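Local coordinates for protein D-glycero-alpha-D-manno-heptose 7-phosphate kinase (Campylobacter jejuni subsp. jejuni, PDB 4N3O) that phosphorylates D-glycero-alpha-D-manno-heptose 7-phosphate at C-1, using ATP, in the GDP-heptose branch of capsule polysaccharide biosynthesis, at residues G20-Y34 with A232-K244. Numbering follows the deposited sequence.
Sequences GGTDINLYCDKYTGY and AMHAIKQDAIKMK
Tyr27 OH is gripped by two backbone groups: it donates to His234 O at 3.0 Å, from well above the carbonyl plane, and weakly accepts the backbone N-H of Lys237 at 3.4 Å. Lys237 then runs back past this ring. With CG anti to the backbone N (chi1 -179°) and every later torsion extended, its chain lies in the corner formed by two tyrosines, CD over a face of Tyr27, 3.9 Å from the ring centroid, and CG over a face of Tyr31, 4.0 Å from that centroid. NZ ends in a salt bridge to Asp29 OD2, whose modelled length is too short to trust. Gly33 O sits over the other face of Tyr31, and Tyr31 OH, near Ala240 CB, is buried with no partner in the model.

Deeper in, Tyr34 lays a face over Ala240 and meets Ile236 CG2 at its edge, 3.7 Å from CE1; the Phe174 ring of strand 172-178 meets it with its plane nearly parallel. The selenium of selenomethionine Met233 touches Leu26 CD1 at 3.7 Å. Thr22 CG2 packs against Ile236 CB and also nears Met233 O. Helix 236-248 is thus joined to the end of strand 6-21 and the connection after it, where Gly20 to Asp23 probably bind substrate in this GHMP kinase. Backbone groups fix the Tyr27 hydroxyl, while Lys237 rests its aliphatic part on rings and sends its charge to Asp29.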
loop_
_atom_site.group_PDB
_atom_site.type_symbol
_atom_site.label_atom_id
_atom_site.label_comp_id
_atom_site.label_asym_id
_atom_site.label_seq_id
_atom_site.Cartn_x
_atom_site.Cartn_y
_atom_site.Cartn_z
ATOM N N GLY A 20 -13.233 13.909 18.655
ATOM C CA GLY A 20 -13.951 15.003 19.296
ATOM C C GLY A 20 -13.652 15.008 20.782
ATOM O O GLY A 20 -13.458 13.949 21.379
ATOM N N GLY A 21 -13.626 16.198 21.384
ATOM C CA GLY A 21 -13.326 16.339 22.815
ATOM C C GLY A 21 -14.441 16.962 23.640
ATOM O O GLY A 21 -15.066 17.936 23.220
ATOM N N THR A 22 -14.677 16.388 24.820
ATOM C CA THR A 22 -15.693 16.865 25.768
ATOM C C THR A 22 -15.088 16.870 27.171
ATOM O O THR A 22 -14.794 15.813 27.730
ATOM C CB THR A 22 -16.946 15.969 25.763
ATOM O OG1 THR A 22 -16.582 14.623 26.095
ATOM C CG2 THR A 22 -17.614 15.988 24.397
ATOM N N ASP A 23 -14.925 18.060 27.744
ATOM C CA ASP A 23 -14.287 18.196 29.056
ATOM C C ASP A 23 -15.135 18.914 30.108
ATOM O O ASP A 23 -15.444 20.093 29.944
ATOM C CB ASP A 23 -12.944 18.927 28.890
ATOM C CG ASP A 23 -13.066 20.228 28.097
ATOM O OD1 ASP A 23 -14.182 20.564 27.640
ATOM O OD2 ASP A 23 -12.032 20.908 27.923
ATOM N N ILE A 24 -15.531 18.232 31.186
ATOM C CA ILE A 24 -15.253 16.806 31.452
ATOM C C ILE A 24 -16.482 16.203 32.126
ATOM O O ILE A 24 -16.946 15.125 31.745
ATOM C CB ILE A 24 -14.035 16.592 32.387
ATOM C CG1 ILE A 24 -12.742 17.059 31.712
ATOM C CG2 ILE A 24 -13.908 15.123 32.783
ATOM C CD1 ILE A 24 -11.493 16.863 32.545
ATOM N N ASN A 25 -17.006 16.914 33.124
ATOM C CA ASN A 25 -18.185 16.478 33.871
ATOM C C ASN A 25 -19.502 16.711 33.114
ATOM O O ASN A 25 -20.574 16.747 33.726
ATOM C CB ASN A 25 -18.239 17.178 35.239
ATOM C CG ASN A 25 -17.005 16.909 36.094
ATOM O OD1 ASN A 25 -16.840 17.499 37.162
ATOM N ND2 ASN A 25 -16.131 16.022 35.625
ATOM N N LEU A 26 -19.414 16.884 31.790
ATOM C CA LEU A 26 -20.597 17.059 30.939
ATOM C C LEU A 26 -21.444 15.792 30.963
ATOM O O LEU A 26 -22.654 15.827 30.725
ATOM C CB LEU A 26 -20.184 17.372 29.497
ATOM C CG LEU A 26 -19.578 18.751 29.231
ATOM C CD1 LEU A 26 -18.962 18.816 27.840
ATOM C CD2 LEU A 26 -20.632 19.836 29.414
ATOM N N TYR A 27 -20.781 14.672 31.237
ATOM C CA TYR A 27 -21.435 13.379 31.339
ATOM C C TYR A 27 -21.175 12.810 32.723
ATOM O O TYR A 27 -20.196 13.164 33.386
ATOM C CB TYR A 27 -20.884 12.403 30.289
ATOM C CG TYR A 27 -21.022 12.878 28.865
ATOM C CD1 TYR A 27 -22.192 12.656 28.146
ATOM C CD2 TYR A 27 -19.977 13.545 28.233
ATOM C CE1 TYR A 27 -22.321 13.092 26.837
ATOM C CE2 TYR A 27 -20.093 13.982 26.925
ATOM C CZ TYR A 27 -21.266 13.754 26.228
ATOM O OH TYR A 27 -21.378 14.190 24.922
ATOM N N CYS A 28 -22.064 11.925 33.151
ATOM C CA CYS A 28 -21.932 11.258 34.437
ATOM C C CYS A 28 -20.973 10.068 34.325
ATOM O O CYS A 28 -20.680 9.404 35.322
ATOM C CB CYS A 28 -23.305 10.807 34.914
ATOM S SG CYS A 28 -24.325 10.161 33.572
ATOM N N ASP A 29 -20.496 9.810 33.103
ATOM C CA ASP A 29 -19.543 8.733 32.826
ATOM C C ASP A 29 -18.118 9.243 32.967
ATOM O O ASP A 29 -17.214 8.483 33.308
ATOM C CB ASP A 29 -19.691 8.235 31.380
ATOM C CG ASP A 29 -21.091 7.765 31.049
ATOM O OD1 ASP A 29 -21.952 7.723 31.957
ATOM O OD2 ASP A 29 -21.326 7.438 29.871
ATOM N N LYS A 30 -17.945 10.539 32.694
ATOM C CA LYS A 30 -16.640 11.220 32.686
ATOM C C LYS A 30 -15.992 11.023 31.298
ATOM O O LYS A 30 -14.768 10.989 31.150
ATOM C CB LYS A 30 -15.728 10.751 33.829
ATOM C CG LYS A 30 -16.345 10.936 35.211
ATOM C CD LYS A 30 -15.426 10.441 36.313
ATOM C CE LYS A 30 -16.071 10.597 37.678
ATOM N NZ LYS A 30 -15.175 10.111 38.761
ATOM N N TYR A 31 -16.858 10.919 30.290
ATOM C CA TYR A 31 -16.472 10.726 28.899
ATOM C C TYR A 31 -15.723 11.965 28.400
ATOM O O TYR A 31 -16.311 13.035 28.244
ATOM C CB TYR A 31 -17.748 10.474 28.085
ATOM C CG TYR A 31 -17.578 10.084 26.632
ATOM C CD1 TYR A 31 -17.322 8.761 26.267
ATOM C CD2 TYR A 31 -17.745 11.021 25.616
ATOM C CE1 TYR A 31 -17.191 8.394 24.938
ATOM C CE2 TYR A 31 -17.617 10.664 24.283
ATOM C CZ TYR A 31 -17.341 9.352 23.948
ATOM O OH TYR A 31 -17.226 9.003 22.617
ATOM N N THR A 32 -14.418 11.813 28.178
ATOM C CA THR A 32 -13.566 12.911 27.705
ATOM C C THR A 32 -13.733 13.160 26.199
ATOM O O THR A 32 -13.619 14.295 25.728
ATOM C CB THR A 32 -12.078 12.613 27.975
ATOM O OG1 THR A 32 -11.900 12.241 29.347
ATOM C CG2 THR A 32 -11.203 13.821 27.633
ATOM N N GLY A 33 -13.983 12.094 25.447
ATOM C CA GLY A 33 -14.167 12.209 24.005
ATOM C C GLY A 33 -13.850 10.912 23.302
ATOM O O GLY A 33 -13.842 9.844 23.919
ATOM N N TYR A 34 -13.571 11.004 22.008
ATOM C CA TYR A 34 -13.263 9.818 21.222
ATOM C C TYR A 34 -12.326 10.136 20.095
ATOM O O TYR A 34 -12.131 11.287 19.729
ATOM C CB TYR A 34 -14.531 9.238 20.586
ATOM C CG TYR A 34 -15.015 10.031 19.385
ATOM C CD1 TYR A 34 -15.898 11.089 19.535
ATOM C CD2 TYR A 34 -14.575 9.721 18.093
ATOM C CE1 TYR A 34 -16.344 11.817 18.439
ATOM C CE2 TYR A 34 -15.008 10.455 16.989
ATOM C CZ TYR A 34 -15.896 11.501 17.170
ATOM O OH TYR A 34 -16.342 12.237 16.095
ATOM N N ALA A 232 -23.322 22.350 21.343
ATOM C CA ALA A 232 -22.984 21.493 20.196
ATOM C C ALA A 232 -21.908 20.466 20.575
ATOM O O ALA A 232 -21.772 19.421 19.933
ATOM C CB ALA A 232 -22.521 22.338 19.021
HETATM N N MSE A 233 -21.146 20.787 21.617
HETATM C CA MSE A 233 -20.107 19.900 22.143
HETATM C C MSE A 233 -20.740 18.693 22.807
HETATM O O MSE A 233 -20.106 17.649 22.938
HETATM C CB MSE A 233 -19.285 20.733 23.140
HETATM C CG MSE A 233 -18.248 19.951 23.946
HETATM SE SE MSE A 233 -17.446 21.129 25.309
HETATM C CE MSE A 233 -15.643 21.259 24.527
ATOM N N HIS A 234 -22.000 18.826 23.218
ATOM C CA HIS A 234 -22.732 17.744 23.893
ATOM C C HIS A 234 -23.184 16.644 22.907
ATOM O O HIS A 234 -23.531 15.532 23.321
ATOM C CB HIS A 234 -23.946 18.332 24.632
ATOM C CG HIS A 234 -24.515 17.437 25.689
ATOM N ND1 HIS A 234 -24.173 17.553 27.020
ATOM C CD2 HIS A 234 -25.409 16.423 25.618
ATOM C CE1 HIS A 234 -24.829 16.647 27.723
ATOM N NE2 HIS A 234 -25.586 15.947 26.895
ATOM N N ALA A 235 -23.173 16.962 21.609
ATOM C CA ALA A 235 -23.564 16.008 20.561
ATOM C C ALA A 235 -22.378 15.141 20.097
ATOM O O ALA A 235 -22.517 14.316 19.193
ATOM C CB ALA A 235 -24.173 16.746 19.376
ATOM N N ILE A 236 -21.220 15.330 20.724
ATOM C CA ILE A 236 -20.024 14.565 20.391
ATOM C C ILE A 236 -20.171 13.084 20.752
ATOM O O ILE A 236 -19.868 12.224 19.929
ATOM C CB ILE A 236 -18.767 15.182 21.043
ATOM C CG1 ILE A 236 -18.441 16.514 20.353
ATOM C CG2 ILE A 236 -17.578 14.239 20.929
ATOM C CD1 ILE A 236 -17.207 17.216 20.877
ATOM N N LYS A 237 -20.636 12.785 21.966
ATOM C CA LYS A 237 -20.828 11.384 22.381
ATOM C C LYS A 237 -21.922 10.704 21.553
ATOM O O LYS A 237 -21.980 9.475 21.474
ATOM C CB LYS A 237 -21.173 11.287 23.863
ATOM C CG LYS A 237 -21.361 9.863 24.367
ATOM C CD LYS A 237 -21.683 9.854 25.851
ATOM C CE LYS A 237 -21.840 8.442 26.386
ATOM N NZ LYS A 237 -22.082 8.466 27.854
ATOM N N GLN A 238 -22.797 11.509 20.959
ATOM C CA GLN A 238 -23.852 10.989 20.107
ATOM C C GLN A 238 -23.230 10.634 18.754
ATOM O O GLN A 238 -23.537 9.597 18.168
ATOM C CB GLN A 238 -24.973 12.031 19.935
ATOM C CG GLN A 238 -26.176 11.545 19.137
ATOM C CD GLN A 238 -26.920 10.406 19.816
ATOM O OE1 GLN A 238 -26.856 10.244 21.040
ATOM N NE2 GLN A 238 -27.646 9.617 19.025
ATOM N N ASP A 239 -22.349 11.502 18.265
ATOM C CA ASP A 239 -21.665 11.261 16.993
ATOM C C ASP A 239 -20.805 9.999 17.056
ATOM O O ASP A 239 -20.674 9.299 16.063
ATOM C CB ASP A 239 -20.832 12.483 16.582
ATOM C CG ASP A 239 -21.697 13.648 16.116
ATOM O OD1 ASP A 239 -22.714 13.394 15.426
ATOM O OD2 ASP A 239 -21.352 14.812 16.414
ATOM N N ALA A 240 -20.248 9.718 18.230
ATOM C CA ALA A 240 -19.426 8.532 18.448
ATOM C C ALA A 240 -20.255 7.259 18.290
ATOM O O ALA A 240 -19.935 6.409 17.461
ATOM C CB ALA A 240 -18.787 8.570 19.836
ATOM N N ILE A 241 -21.308 7.109 19.092
ATOM C CA ILE A 241 -22.143 5.905 18.970
ATOM C C ILE A 241 -22.758 5.791 17.565
ATOM O O ILE A 241 -22.980 4.691 17.060
ATOM C CB ILE A 241 -23.232 5.821 20.062
ATOM C CG1 ILE A 241 -24.106 7.089 20.072
ATOM C CG2 ILE A 241 -22.595 5.588 21.427
ATOM C CD1 ILE A 241 -25.030 7.200 21.273
ATOM N N LYS A 242 -22.988 6.928 16.924
ATOM C CA LYS A 242 -23.572 6.923 15.602
ATOM C C LYS A 242 -22.546 6.408 14.600
ATOM O O LYS A 242 -22.900 5.678 13.680
ATOM C CB LYS A 242 -24.062 8.320 15.228
ATOM C CG LYS A 242 -25.018 8.339 14.046
ATOM C CD LYS A 242 -25.483 9.749 13.689
ATOM C CE LYS A 242 -26.265 10.400 14.825
ATOM N NZ LYS A 242 -26.821 11.727 14.437
HETATM N N MSE A 243 -21.277 6.776 14.801
HETATM C CA MSE A 243 -20.188 6.333 13.930
HETATM C C MSE A 243 -19.865 4.872 14.153
HETATM O O MSE A 243 -19.498 4.194 13.222
HETATM C CB MSE A 243 -18.932 7.170 14.113
HETATM C CG MSE A 243 -18.001 7.107 12.894
HETATM SE SE MSE A 243 -16.536 8.404 13.205
HETATM C CE MSE A 243 -17.543 10.093 13.091
ATOM N N LYS A 244 -19.977 4.368 15.376
ATOM C CA LYS A 244 -19.748 2.937 15.598
ATOM C C LYS A 244 -20.819 2.141 14.871
ATOM O O LYS A 244 -20.523 1.191 14.158
ATOM C CB LYS A 244 -19.844 2.536 17.070
ATOM C CG LYS A 244 -18.771 3.044 17.998
ATOM C CD LYS A 244 -18.882 2.302 19.331
ATOM C CE LYS A 244 -18.181 3.018 20.476
ATOM N NZ LYS A 244 -18.862 4.303 20.833
#